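Long-range contacts in SUBA (Escherichia coli, PDB 2IY9), which cleaves the endoplasmic reticulum chaperone BiP of host cells as the subtilase-family serine protease subunit of an AB5 toxin: residues Pro24-Ala29 with Tyr104-His109; Ala179-Asp184 with Thr238-Gly243; Arg217-Ala222 with Pro230-Gly235; Pro252-Thr257 with Thr267-Ser272. One frame throughout, in Å; residues are numbered along the deposited sequence.

Overall arrangement
From the N terminus, helix 25-30 meets the loop ahead of strand 111-116 in interaction 1, closing a loop of 74 residues that includes helix 84-98. Interaction 2 joins the end of strand 176-180 to the loop before strand 249-252; nested inside it, interaction 3 folds that same loop back on the neighbouring strand 215-221, and the two touch through His233, Thr238 and Ser240. Interaction 4 follows in series, a hairpin leading into helix 271-288 and Ser272, inferred to be the charge-relay serine. It touches all three others: Trp25 reaches Gln254, Asn183 meets Thr271, and His233 meets Gln254. Nearest atoms of interactions 1 and 2 stay about 12 Å apart.

Interaction 1: Pro24-Ala29 with Tyr104-His109; sequences PWYFDA and YGVYPH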
loop_
_atom_site.group_PDB
_atom_site.type_symbol
_atom_site.label_atom_id
_atom_site.label_comp_id
_atom_site.label_asym_id
_atom_site.label_seq_id
_atom_site.Cartn_x
_atom_site.Cartn_y
_atom_site.Cartn_z
ATOM N N PRO A 24 14.282 9.832 6.017
ATOM C CA PRO A 24 13.674 9.296 7.252
ATOM C C PRO A 24 14.317 8.007 7.766
ATOM O O PRO A 24 14.993 7.308 7.017
ATOM C CB PRO A 24 12.222 9.031 6.851
ATOM C CG PRO A 24 12.214 9.010 5.372
ATOM C CD PRO A 24 13.319 9.880 4.903
ATOM N N TRP A 25 14.086 7.707 9.046
ATOM C CA TRP A 25 14.666 6.534 9.704
ATOM C C TRP A 25 14.495 5.233 8.932
ATOM O O TRP A 25 15.390 4.388 8.929
ATOM C CB TRP A 25 14.091 6.383 11.120
ATOM C CG TRP A 25 12.646 5.921 11.209
ATOM C CD1 TRP A 25 11.544 6.708 11.366
ATOM C CD2 TRP A 25 12.167 4.561 11.176
ATOM N NE1 TRP A 25 10.406 5.927 11.433
ATOM C CE2 TRP A 25 10.759 4.609 11.313
ATOM C CE3 TRP A 25 12.791 3.315 11.039
ATOM C CZ2 TRP A 25 9.961 3.453 11.326
ATOM C CZ3 TRP A 25 11.989 2.156 11.041
ATOM C CH2 TRP A 25 10.594 2.240 11.198
ATOM N N TYR A 26 13.353 5.072 8.264
ATOM C CA TYR A 26 13.031 3.780 7.647
ATOM C C TYR A 26 13.779 3.453 6.357
ATOM O O TYR A 26 13.805 2.298 5.936
ATOM C CB TYR A 26 11.517 3.595 7.474
ATOM C CG TYR A 26 10.797 4.693 6.719
ATOM C CD1 TYR A 26 10.636 4.626 5.330
ATOM C CD2 TYR A 26 10.255 5.785 7.393
ATOM C CE1 TYR A 26 9.956 5.626 4.636
ATOM C CE2 TYR A 26 9.562 6.802 6.700
ATOM C CZ TYR A 26 9.421 6.706 5.326
ATOM O OH TYR A 26 8.754 7.693 4.632
ATOM N N PHE A 27 14.411 4.452 5.743
ATOM C CA PHE A 27 15.222 4.188 4.555
ATOM C C PHE A 27 16.374 3.220 4.862
ATOM O O PHE A 27 16.479 2.163 4.244
ATOM C CB PHE A 27 15.715 5.494 3.920
ATOM C CG PHE A 27 14.724 6.117 2.946
ATOM C CD1 PHE A 27 13.391 6.326 3.303
ATOM C CD2 PHE A 27 15.136 6.519 1.681
ATOM C CE1 PHE A 27 12.480 6.904 2.399
ATOM C CE2 PHE A 27 14.231 7.098 0.776
ATOM C CZ PHE A 27 12.906 7.287 1.140
ATOM N N ASP A 28 17.208 3.556 5.850
ATOM C CA ASP A 28 18.286 2.651 6.245
ATOM C C ASP A 28 17.736 1.343 6.836
ATOM O O ASP A 28 18.276 0.261 6.581
ATOM C CB ASP A 28 19.247 3.353 7.209
ATOM C CG ASP A 28 20.226 4.287 6.491
ATOM O OD1 ASP A 28 20.224 4.349 5.244
ATOM O OD2 ASP A 28 21.016 4.959 7.178
ATOM N N ALA A 29 16.632 1.438 7.578
ATOM C CA ALA A 29 16.044 0.259 8.240
ATOM C C ALA A 29 15.625 -0.820 7.238
ATOM O O ALA A 29 15.784 -2.020 7.501
ATOM C CB ALA A 29 14.873 0.665 9.133
ATOM N N TYR A 104 10.505 12.460 1.661
ATOM C CA TYR A 104 11.296 11.563 0.826
ATOM C C TYR A 104 10.451 10.366 0.435
ATOM O O TYR A 104 10.282 9.427 1.222
ATOM C CB TYR A 104 12.550 11.083 1.559
ATOM C CG TYR A 104 13.581 12.163 1.808
ATOM C CD1 TYR A 104 14.668 12.337 0.943
ATOM C CD2 TYR A 104 13.466 13.019 2.904
ATOM C CE1 TYR A 104 15.631 13.342 1.181
ATOM C CE2 TYR A 104 14.413 14.019 3.142
ATOM C CZ TYR A 104 15.482 14.173 2.286
ATOM O OH TYR A 104 16.401 15.176 2.550
ATOM N N GLY A 105 9.929 10.392 -0.787
ATOM C CA GLY A 105 9.161 9.270 -1.292
ATOM C C GLY A 105 10.067 8.067 -1.457
ATOM O O GLY A 105 11.254 8.216 -1.748
ATOM N N VAL A 106 9.510 6.875 -1.234
ATOM C CA VAL A 106 10.245 5.630 -1.427
ATOM C C VAL A 106 10.759 5.496 -2.859
ATOM O O VAL A 106 11.918 5.101 -3.071
ATOM C CB VAL A 106 9.381 4.389 -1.068
ATOM C CG1 VAL A 106 10.066 3.094 -1.548
ATOM C CG2 VAL A 106 9.132 4.342 0.418
ATOM N N TYR A 107 9.900 5.809 -3.834
ATOM C CA TYR A 107 10.296 5.783 -5.248
ATOM C C TYR A 107 9.848 7.088 -5.921
ATOM O O TYR A 107 8.778 7.156 -6.533
ATOM C CB TYR A 107 9.765 4.529 -5.976
ATOM C CG TYR A 107 10.364 4.335 -7.369
ATOM C CD1 TYR A 107 11.752 4.298 -7.555
ATOM C CD2 TYR A 107 9.547 4.184 -8.492
ATOM C CE1 TYR A 107 12.319 4.133 -8.823
ATOM C CE2 TYR A 107 10.101 4.023 -9.775
ATOM C CZ TYR A 107 11.485 4.003 -9.925
ATOM O OH TYR A 107 12.039 3.842 -11.167
ATOM N N PRO A 108 10.663 8.152 -5.782
ATOM C CA PRO A 108 10.268 9.469 -6.285
ATOM C C PRO A 108 10.117 9.574 -7.808
ATOM O O PRO A 108 9.555 10.558 -8.284
ATOM C CB PRO A 108 11.377 10.397 -5.771
ATOM C CG PRO A 108 12.524 9.518 -5.501
ATOM C CD PRO A 108 11.965 8.196 -5.087
ATOM N N HIS A 109 10.612 8.586 -8.551
ATOM C CA HIS A 109 10.395 8.527 -10.002
ATOM C C HIS A 109 8.971 8.135 -10.384
ATOM O O HIS A 109 8.556 8.359 -11.522
ATOM C CB HIS A 109 11.370 7.549 -10.664
ATOM C CG HIS A 109 12.805 7.921 -10.490
ATOM N ND1 HIS A 109 13.782 6.995 -10.183
ATOM C CD2 HIS A 109 13.432 9.118 -10.572
ATOM C CE1 HIS A 109 14.950 7.607 -10.088
ATOM N NE2 HIS A 109 14.764 8.895 -10.315
HETATM O O HOH W 1 8.686 7.469 2.055
#
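Phe27 pushes the tip of its ring against the backbone of Tyr104-Val106, with CZ 3.4 Å from the carbonyl O of Tyr104 and 3.5 Å from Gly105 O. Both oxygens lie near the ring plane, at its edge, so the rim C-H groups face the carbonyls. Phe27 CZ also packs against Tyr104 CB at 3.8 Å. On Tyr104 CB the Pro24 ring rests as well, its CD coming within 3.6 Å, and the two side chains cross obliquely. With CG anti to the carbonyl carbon (chi1 -68°), the Tyr104 ring then runs outward past the proline. The contact fits the first modelled helix of this subtilase, 25-30, against the loop that joins helix 84-98 to strand 111-116. Tyr26 CG sits in the crowded position between N and the carbonyl carbon (chi1 54°), and Tyr26 CE1, at the edge of its ring, comes to 4.5 Å of Val106 CG2. Tyr26 OH donates at 2.6 Å to a water, which in turn donates to Tyr104 O. Beyond the pair, Tyr26 touches Ile277 and Val106 touches Val281, both on helix 271-288, which carries the inferred charge-relay Ser272.

Interaction 2: Ala179-Asp184 with Thr238-Gly243; sequences AAVGND and TGSRFG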
loop_
_atom_site.group_PDB
_atom_site.type_symbol
_atom_site.label_atom_id
_atom_site.label_comp_id
_atom_site.label_asym_id
_atom_site.label_seq_id
_atom_site.Cartn_x
_atom_site.Cartn_y
_atom_site.Cartn_z
ATOM N N ALA A 179 -2.776 -3.579 0.681
ATOM C CA ALA A 179 -3.896 -3.254 1.569
ATOM C C ALA A 179 -3.504 -3.227 3.045
ATOM O O ALA A 179 -2.962 -4.199 3.562
ATOM C CB ALA A 179 -5.015 -4.245 1.354
ATOM N N ALA A 180 -3.793 -2.108 3.717
ATOM C CA ALA A 180 -3.557 -1.970 5.161
ATOM C C ALA A 180 -4.486 -2.915 5.920
ATOM O O ALA A 180 -5.658 -3.050 5.549
ATOM C CB ALA A 180 -3.811 -0.521 5.597
ATOM N N VAL A 181 -3.976 -3.552 6.977
ATOM C CA VAL A 181 -4.816 -4.453 7.783
ATOM C C VAL A 181 -5.647 -3.675 8.812
ATOM O O VAL A 181 -6.512 -4.245 9.482
ATOM C CB VAL A 181 -4.016 -5.597 8.454
ATOM C CG1 VAL A 181 -3.404 -6.502 7.396
ATOM C CG2 VAL A 181 -2.947 -5.067 9.417
ATOM N N GLY A 182 -5.368 -2.379 8.939
ATOM C CA GLY A 182 -6.163 -1.503 9.808
ATOM C C GLY A 182 -5.546 -1.253 11.165
ATOM O O GLY A 182 -4.640 -1.975 11.596
ATOM N N ASN A 183 -6.032 -0.213 11.838
ATOM C CA ASN A 183 -5.495 0.163 13.144
ATOM C C ASN A 183 -6.427 -0.231 14.284
ATOM O O ASN A 183 -7.591 -0.553 14.044
ATOM C CB ASN A 183 -5.221 1.659 13.199
ATOM C CG ASN A 183 -4.141 2.101 12.219
ATOM O OD1 ASN A 183 -3.373 1.291 11.705
ATOM N ND2 ASN A 183 -4.076 3.396 11.973
ATOM N N ASP A 184 -5.874 -0.196 15.501
ATOM C CA ASP A 184 -6.537 -0.367 16.820
ATOM C C ASP A 184 -5.942 -1.524 17.631
ATOM O O ASP A 184 -6.367 -1.794 18.756
ATOM C CB ASP A 184 -8.073 -0.436 16.761
ATOM C CG ASP A 184 -8.603 -1.760 16.199
ATOM O OD1 ASP A 184 -7.827 -2.719 16.007
ATOM O OD2 ASP A 184 -9.814 -1.820 15.914
ATOM N N THR A 238 -3.825 3.796 17.080
ATOM C CA THR A 238 -3.082 3.661 15.824
ATOM C C THR A 238 -2.290 2.352 15.743
ATOM O O THR A 238 -1.669 2.076 14.727
ATOM C CB THR A 238 -2.087 4.824 15.618
ATOM O OG1 THR A 238 -1.094 4.798 16.655
ATOM C CG2 THR A 238 -2.796 6.164 15.632
ATOM N N GLY A 239 -2.321 1.560 16.817
ATOM C CA GLY A 239 -1.615 0.292 16.877
ATOM C C GLY A 239 -2.009 -0.641 15.746
ATOM O O GLY A 239 -3.179 -0.660 15.322
ATOM N N SER A 240 -1.038 -1.416 15.262
ATOM C CA SER A 240 -1.282 -2.312 14.128
ATOM C C SER A 240 -2.184 -3.466 14.520
ATOM O O SER A 240 -1.944 -4.136 15.518
ATOM C CB SER A 240 0.032 -2.879 13.586
ATOM O OG SER A 240 -0.201 -3.696 12.447
ATOM N N ARG A 241 -3.213 -3.709 13.719
ATOM C CA ARG A 241 -3.882 -5.005 13.750
ATOM C C ARG A 241 -2.885 -6.092 13.335
ATOM O O ARG A 241 -1.836 -5.797 12.726
ATOM C CB ARG A 241 -5.102 -5.003 12.836
ATOM C CG ARG A 241 -6.262 -4.283 13.444
ATOM C CD ARG A 241 -7.524 -4.404 12.619
ATOM N NE ARG A 241 -8.635 -3.800 13.351
ATOM C CZ ARG A 241 -9.873 -3.681 12.901
ATOM N NH1 ARG A 241 -10.207 -4.136 11.697
ATOM N NH2 ARG A 241 -10.789 -3.108 13.671
ATOM N N PHE A 242 -3.188 -7.341 13.686
ATOM C CA PHE A 242 -2.238 -8.431 13.495
ATOM C C PHE A 242 -2.931 -9.790 13.413
ATOM O O PHE A 242 -4.130 -9.919 13.688
ATOM C CB PHE A 242 -1.190 -8.449 14.623
ATOM C CG PHE A 242 -1.747 -8.826 15.981
ATOM C CD1 PHE A 242 -1.764 -10.160 16.403
ATOM C CD2 PHE A 242 -2.239 -7.853 16.836
ATOM C CE1 PHE A 242 -2.286 -10.518 17.661
ATOM C CE2 PHE A 242 -2.743 -8.193 18.108
ATOM C CZ PHE A 242 -2.775 -9.525 18.516
ATOM N N GLY A 243 -2.157 -10.800 13.036
ATOM C CA GLY A 243 -2.653 -12.166 13.063
ATOM C C GLY A 243 -2.101 -12.991 11.935
ATOM O O GLY A 243 -2.288 -12.661 10.760
HETATM O O HOH W 2 -8.737 -5.803 9.694
#
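Arg241 reaches across the 179-184 backbone with its chain extended from CG to NE, bringing the guanidinium side-on to Asp184. Arg241 NE gives a nearly straight bond (173°) to Asp184 OD1 at 3.0 Å, and Arg241 NH2 one to Asp184 OD2 at 2.8 Å, a two-pronged salt bridge. The acid lies at the guanidinium edge, yet the two flat groups are turned 46° apart, so both nitrogens meet the carboxylate from above its plane. Asp184 CG sits in the crowded position between N and the carbonyl carbon (chi1 73°), and OD1 also accepts from Ala186 N. Val181 slides past Arg241 in the opposite direction, its CG2 4.0 Å from Arg241 CB, while a water links Val181 O to Arg241 NH1. The backbones form a single bridge between Asn183 and Ser240: Arg241 N donates to Gly182 O at 3.1 Å and Asp184 N to Gly239 O at 2.7 Å. This joins the end of strand 176-180, in the parallel sheet of the subtilase fold, to the loop before strand 249-252. Asn183 CG lies 3.5 Å from Thr238 O, and OD1 accepts from Thr271 N of helix 271-288, fixing the amide's rotation. Asn183 is probably the oxyanion-hole asparagine, as in other subtilases, its side chain about 5 Å from that of Ser272, the inferred charge-relay serine. Ser240 OG donates to Arg241 O and accepts from Ala220 N.

Interaction 3: Arg217-Ala222 with Pro230-Gly235; sequences RVAALA and PVLHGG
Leu221 CD2 lies at the apolar centre, between Pro230 CB at 3.8 Å and Leu232 CD1 at 3.9 Å. Leu221 and the proline ring run side by side in the same direction, both on Val320 of strand 319-320, and Leu221 CD1 packs on Pro230 CB too. The other branch of Leu232, CD2, reaches Ala219 CB, so the two methyls of Leu232 touch Leu221 and Ala219, two residues apart on the strand; Leu232 chi1, -101°, lies off the staggered values. Here the chain folds back on the end of strand 215-221, in the parallel sheet of the subtilase fold, and the touching parts, 219-222 and 230-233, run 103° apart instead of pairing lengthwise. The backbones therefore share a single bridge, Leu221 with Leu232, flanked by two bonds. Ala222 N donates to Val231 O at 2.8 Å in the carbonyl plane, whereas His233 N reaches Ala220 O, also at 2.8 Å, from above the plane. Farther out, Ala222 CB meets Val231 CG2 at 3.8 Å, and a water accepts from Val231 N and also lies at Ala222 O. The His233 ring, CG anti to N (chi1 169°), bonds Thr238 OG1 through NE2 and Gln254 NE2 through ND1.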
loop_
_atom_site.group_PDB
_atom_site.type_symbol
_atom_site.label_atom_id
_atom_site.label_comp_id
_atom_site.label_asym_id
_atom_site.label_seq_id
_atom_site.Cartn_x
_atom_site.Cartn_y
_atom_site.Cartn_z
ATOM N N ARG A 217 -1.211 -7.903 2.302
ATOM C CA ARG A 217 -1.796 -7.340 3.527
ATOM C C ARG A 217 -0.669 -6.885 4.434
ATOM O O ARG A 217 0.191 -7.676 4.796
ATOM C CB ARG A 217 -2.641 -8.399 4.258
ATOM C CG ARG A 217 -3.805 -8.943 3.432
ATOM C CD ARG A 217 -4.186 -10.386 3.825
ATOM N NE ARG A 217 -5.169 -10.901 2.869
ATOM C CZ ARG A 217 -4.851 -11.502 1.731
ATOM N NH1 ARG A 217 -3.570 -11.712 1.423
ATOM N NH2 ARG A 217 -5.807 -11.918 0.908
ATOM N N VAL A 218 -0.686 -5.607 4.799
ATOM C CA VAL A 218 0.456 -4.974 5.445
ATOM C C VAL A 218 0.147 -4.546 6.894
ATOM O O VAL A 218 -0.834 -3.842 7.143
ATOM C CB VAL A 218 0.957 -3.756 4.607
ATOM C CG1 VAL A 218 2.137 -3.049 5.307
ATOM C CG2 VAL A 218 1.367 -4.189 3.176
ATOM N N ALA A 219 0.988 -4.988 7.829
ATOM C CA ALA A 219 0.969 -4.516 9.228
ATOM C C ALA A 219 2.083 -3.493 9.498
ATOM O O ALA A 219 3.049 -3.402 8.733
ATOM C CB ALA A 219 1.106 -5.694 10.182
ATOM N N ALA A 220 1.972 -2.769 10.619
ATOM C CA ALA A 220 2.862 -1.631 10.919
ATOM C C ALA A 220 3.836 -1.926 12.058
ATOM O O ALA A 220 3.437 -2.426 13.121
ATOM C CB ALA A 220 2.041 -0.405 11.253
ATOM N N LEU A 221 5.107 -1.614 11.819
ATOM C CA LEU A 221 6.173 -1.854 12.791
ATOM C C LEU A 221 6.535 -0.594 13.548
ATOM O O LEU A 221 6.478 0.513 13.000
ATOM C CB LEU A 221 7.431 -2.358 12.082
ATOM C CG LEU A 221 7.334 -3.724 11.410
ATOM C CD1 LEU A 221 8.528 -3.967 10.505
ATOM C CD2 LEU A 221 7.175 -4.845 12.459
ATOM N N ALA A 222 6.945 -0.783 14.800
ATOM C CA ALA A 222 7.562 0.281 15.594
ATOM C C ALA A 222 8.919 0.647 14.999
ATOM O O ALA A 222 9.530 -0.143 14.277
ATOM C CB ALA A 222 7.724 -0.173 17.037
ATOM N N PRO A 230 12.491 -5.986 14.903
ATOM C CA PRO A 230 11.259 -5.195 14.898
ATOM C C PRO A 230 10.165 -5.814 15.733
ATOM O O PRO A 230 10.137 -7.036 15.934
ATOM C CB PRO A 230 10.836 -5.198 13.417
ATOM C CG PRO A 230 12.043 -5.594 12.665
ATOM C CD PRO A 230 12.775 -6.542 13.572
ATOM N N VAL A 231 9.296 -4.950 16.240
ATOM C CA VAL A 231 8.050 -5.342 16.867
ATOM C C VAL A 231 6.940 -4.548 16.174
ATOM O O VAL A 231 7.202 -3.481 15.595
ATOM C CB VAL A 231 8.049 -5.036 18.378
ATOM C CG1 VAL A 231 9.041 -5.936 19.114
ATOM C CG2 VAL A 231 8.365 -3.572 18.629
ATOM N N LEU A 232 5.718 -5.070 16.217
ATOM C CA LEU A 232 4.573 -4.342 15.662
ATOM C C LEU A 232 4.289 -3.097 16.486
ATOM O O LEU A 232 4.417 -3.124 17.714
ATOM C CB LEU A 232 3.324 -5.228 15.560
ATOM C CG LEU A 232 3.038 -5.784 14.151
ATOM C CD1 LEU A 232 4.060 -6.826 13.700
ATOM C CD2 LEU A 232 1.618 -6.349 14.036
ATOM N N HIS A 233 3.944 -2.005 15.802
ATOM C CA HIS A 233 3.473 -0.789 16.448
ATOM C C HIS A 233 2.212 -1.103 17.237
ATOM O O HIS A 233 1.274 -1.704 16.716
ATOM C CB HIS A 233 3.231 0.328 15.415
ATOM C CG HIS A 233 2.511 1.524 15.965
ATOM N ND1 HIS A 233 3.083 2.391 16.873
ATOM C CD2 HIS A 233 1.264 1.998 15.728
ATOM C CE1 HIS A 233 2.214 3.338 17.183
ATOM N NE2 HIS A 233 1.098 3.121 16.506
ATOM N N GLY A 234 2.208 -0.713 18.509
ATOM C CA GLY A 234 1.116 -1.056 19.416
ATOM C C GLY A 234 0.262 0.153 19.735
ATOM O O GLY A 234 0.588 1.269 19.332
ATOM N N GLY A 235 -0.832 -0.076 20.460
ATOM C CA GLY A 235 -1.766 0.993 20.828
ATOM C C GLY A 235 -3.200 0.676 20.464
ATOM O O GLY A 235 -3.463 -0.040 19.490
HETATM O O HOH W 3 10.459 -2.232 15.800
#

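Interaction 4: Pro252-Thr257 with Thr267-Ser272; sequences PGQNIT and TGSGTS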
loop_
_atom_site.group_PDB
_atom_site.type_symbol
_atom_site.label_atom_id
_atom_site.label_comp_id
_atom_site.label_asym_id
_atom_site.label_seq_id
_atom_site.Cartn_x
_atom_site.Cartn_y
_atom_site.Cartn_z
ATOM N N PRO A 252 7.748 -0.593 8.189
ATOM C CA PRO A 252 7.812 0.627 8.992
ATOM C C PRO A 252 6.464 1.352 9.079
ATOM O O PRO A 252 5.869 1.688 8.051
ATOM C CB PRO A 252 8.835 1.471 8.234
ATOM C CG PRO A 252 9.810 0.443 7.718
ATOM C CD PRO A 252 8.945 -0.751 7.330
ATOM N N GLY A 253 5.987 1.568 10.308
ATOM C CA GLY A 253 4.712 2.234 10.521
ATOM C C GLY A 253 4.614 3.036 11.807
ATOM O O GLY A 253 3.535 3.150 12.381
ATOM N N GLN A 254 5.731 3.609 12.241
ATOM C CA GLN A 254 5.739 4.498 13.419
ATOM C C GLN A 254 6.618 5.721 13.178
ATOM O O GLN A 254 7.695 5.596 12.599
ATOM C CB GLN A 254 6.241 3.736 14.640
ATOM C CG GLN A 254 6.017 4.453 15.954
ATOM C CD GLN A 254 6.641 3.704 17.092
ATOM O OE1 GLN A 254 7.859 3.665 17.223
ATOM N NE2 GLN A 254 5.810 3.080 17.913
ATOM N N ASN A 255 6.163 6.894 13.634
ATOM C CA ASN A 255 6.973 8.112 13.555
ATOM C C ASN A 255 7.266 8.395 12.083
ATOM O O ASN A 255 8.420 8.541 11.679
ATOM C CB ASN A 255 8.280 7.929 14.351
ATOM C CG ASN A 255 9.058 9.223 14.522
ATOM O OD1 ASN A 255 8.469 10.307 14.584
ATOM N ND2 ASN A 255 10.395 9.113 14.633
ATOM N N ILE A 256 6.207 8.409 11.279
ATOM C CA ILE A 256 6.344 8.608 9.836
ATOM C C ILE A 256 5.895 10.019 9.448
ATOM O O ILE A 256 4.750 10.402 9.698
ATOM C CB ILE A 256 5.511 7.565 9.025
ATOM C CG1 ILE A 256 5.774 6.114 9.490
ATOM C CG2 ILE A 256 5.712 7.770 7.518
ATOM C CD1 ILE A 256 7.189 5.531 9.171
ATOM N N THR A 257 6.803 10.789 8.849
ATOM C CA THR A 257 6.499 12.162 8.439
ATOM C C THR A 257 5.855 12.142 7.039
ATOM O O THR A 257 6.305 11.404 6.167
ATOM C CB THR A 257 7.774 13.041 8.457
ATOM O OG1 THR A 257 8.420 12.934 9.739
ATOM C CG2 THR A 257 7.439 14.494 8.217
ATOM N N THR A 267 2.995 14.083 11.286
ATOM C CA THR A 267 3.691 12.855 11.673
ATOM C C THR A 267 2.655 11.849 12.154
ATOM O O THR A 267 1.820 12.175 12.978
ATOM C CB THR A 267 4.763 13.111 12.772
ATOM O OG1 THR A 267 5.764 14.004 12.267
ATOM C CG2 THR A 267 5.433 11.829 13.210
ATOM N N GLY A 268 2.712 10.637 11.616
ATOM C CA GLY A 268 1.728 9.622 11.946
ATOM C C GLY A 268 2.315 8.249 12.195
ATOM O O GLY A 268 3.482 7.971 11.885
ATOM N N SER A 269 1.481 7.391 12.764
ATOM C CA SER A 269 1.821 6.001 12.999
ATOM C C SER A 269 0.617 5.166 12.598
ATOM O O SER A 269 -0.541 5.593 12.778
ATOM C CB SER A 269 2.154 5.773 14.476
ATOM O OG SER A 269 3.328 6.485 14.839
ATOM N N GLY A 270 0.892 3.998 12.030
ATOM C CA GLY A 270 -0.145 3.023 11.742
ATOM C C GLY A 270 0.036 2.295 10.423
ATOM O O GLY A 270 1.047 2.457 9.725
ATOM N N THR A 271 -0.972 1.511 10.075
ATOM C CA THR A 271 -0.899 0.645 8.896
ATOM C C THR A 271 -1.090 1.376 7.564
ATOM O O THR A 271 -0.684 0.866 6.526
ATOM C CB THR A 271 -1.911 -0.516 8.983
ATOM O OG1 THR A 271 -3.233 0.015 9.087
ATOM C CG2 THR A 271 -1.611 -1.414 10.192
ATOM N N SER A 272 -1.706 2.560 7.581
ATOM C CA SER A 272 -1.837 3.352 6.347
ATOM C C SER A 272 -0.448 3.698 5.812
ATOM O O SER A 272 -0.136 3.469 4.631
ATOM C CB SER A 272 -2.637 4.637 6.593
ATOM O OG SER A 272 -3.989 4.353 6.928
HETATM O O HOH W 4 8.372 14.211 12.185
#
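Thr267, Gly253 and Ser269 lose the most surface here, Thr267 in the hairpin 256-259/265-268, the other two just beyond it. At the outer end, Thr267 crosses Thr257 obliquely as its non-hydrogen-bonded partner; the hydroxyls are joined by a water 2.8 Å from Thr257 OG1 and 2.6 Å from Thr267 OG1. Thr267 CG2, anti to the backbone N, lies alongside Asn255 OD1 at 3.7 Å, while Asn255 ND2 bonds Gln223 OE1. Next comes the hydrogen-bonded pair Ile256-Gly268, with Ile256 N to Gly268 O and Gly268 N to Ile256 O both 2.8 Å. Asn255 and Ile256 together face Gly268, a G1 beta bulge, Asn255 having positive phi (61°). Ser269 fills in beside the bulge: OG, anti to the carbonyl carbon (chi1 -65°), accepts from Asn255 N at 3.1 Å along a nearly straight line (165°). At the inner end Gly253 O receives Gly270 N at 2.8 Å from above the carbonyl plane. Gly270 is the N-cap of helix 271-288, which opens with Thr271 and the inferred charge-relay Ser272. Ser272 touches His89 of helix 84-98, Ile256 packs on Leu96 of that helix and on Ile277, and Pro252, ending strand 249-252, lies against helix 25-30.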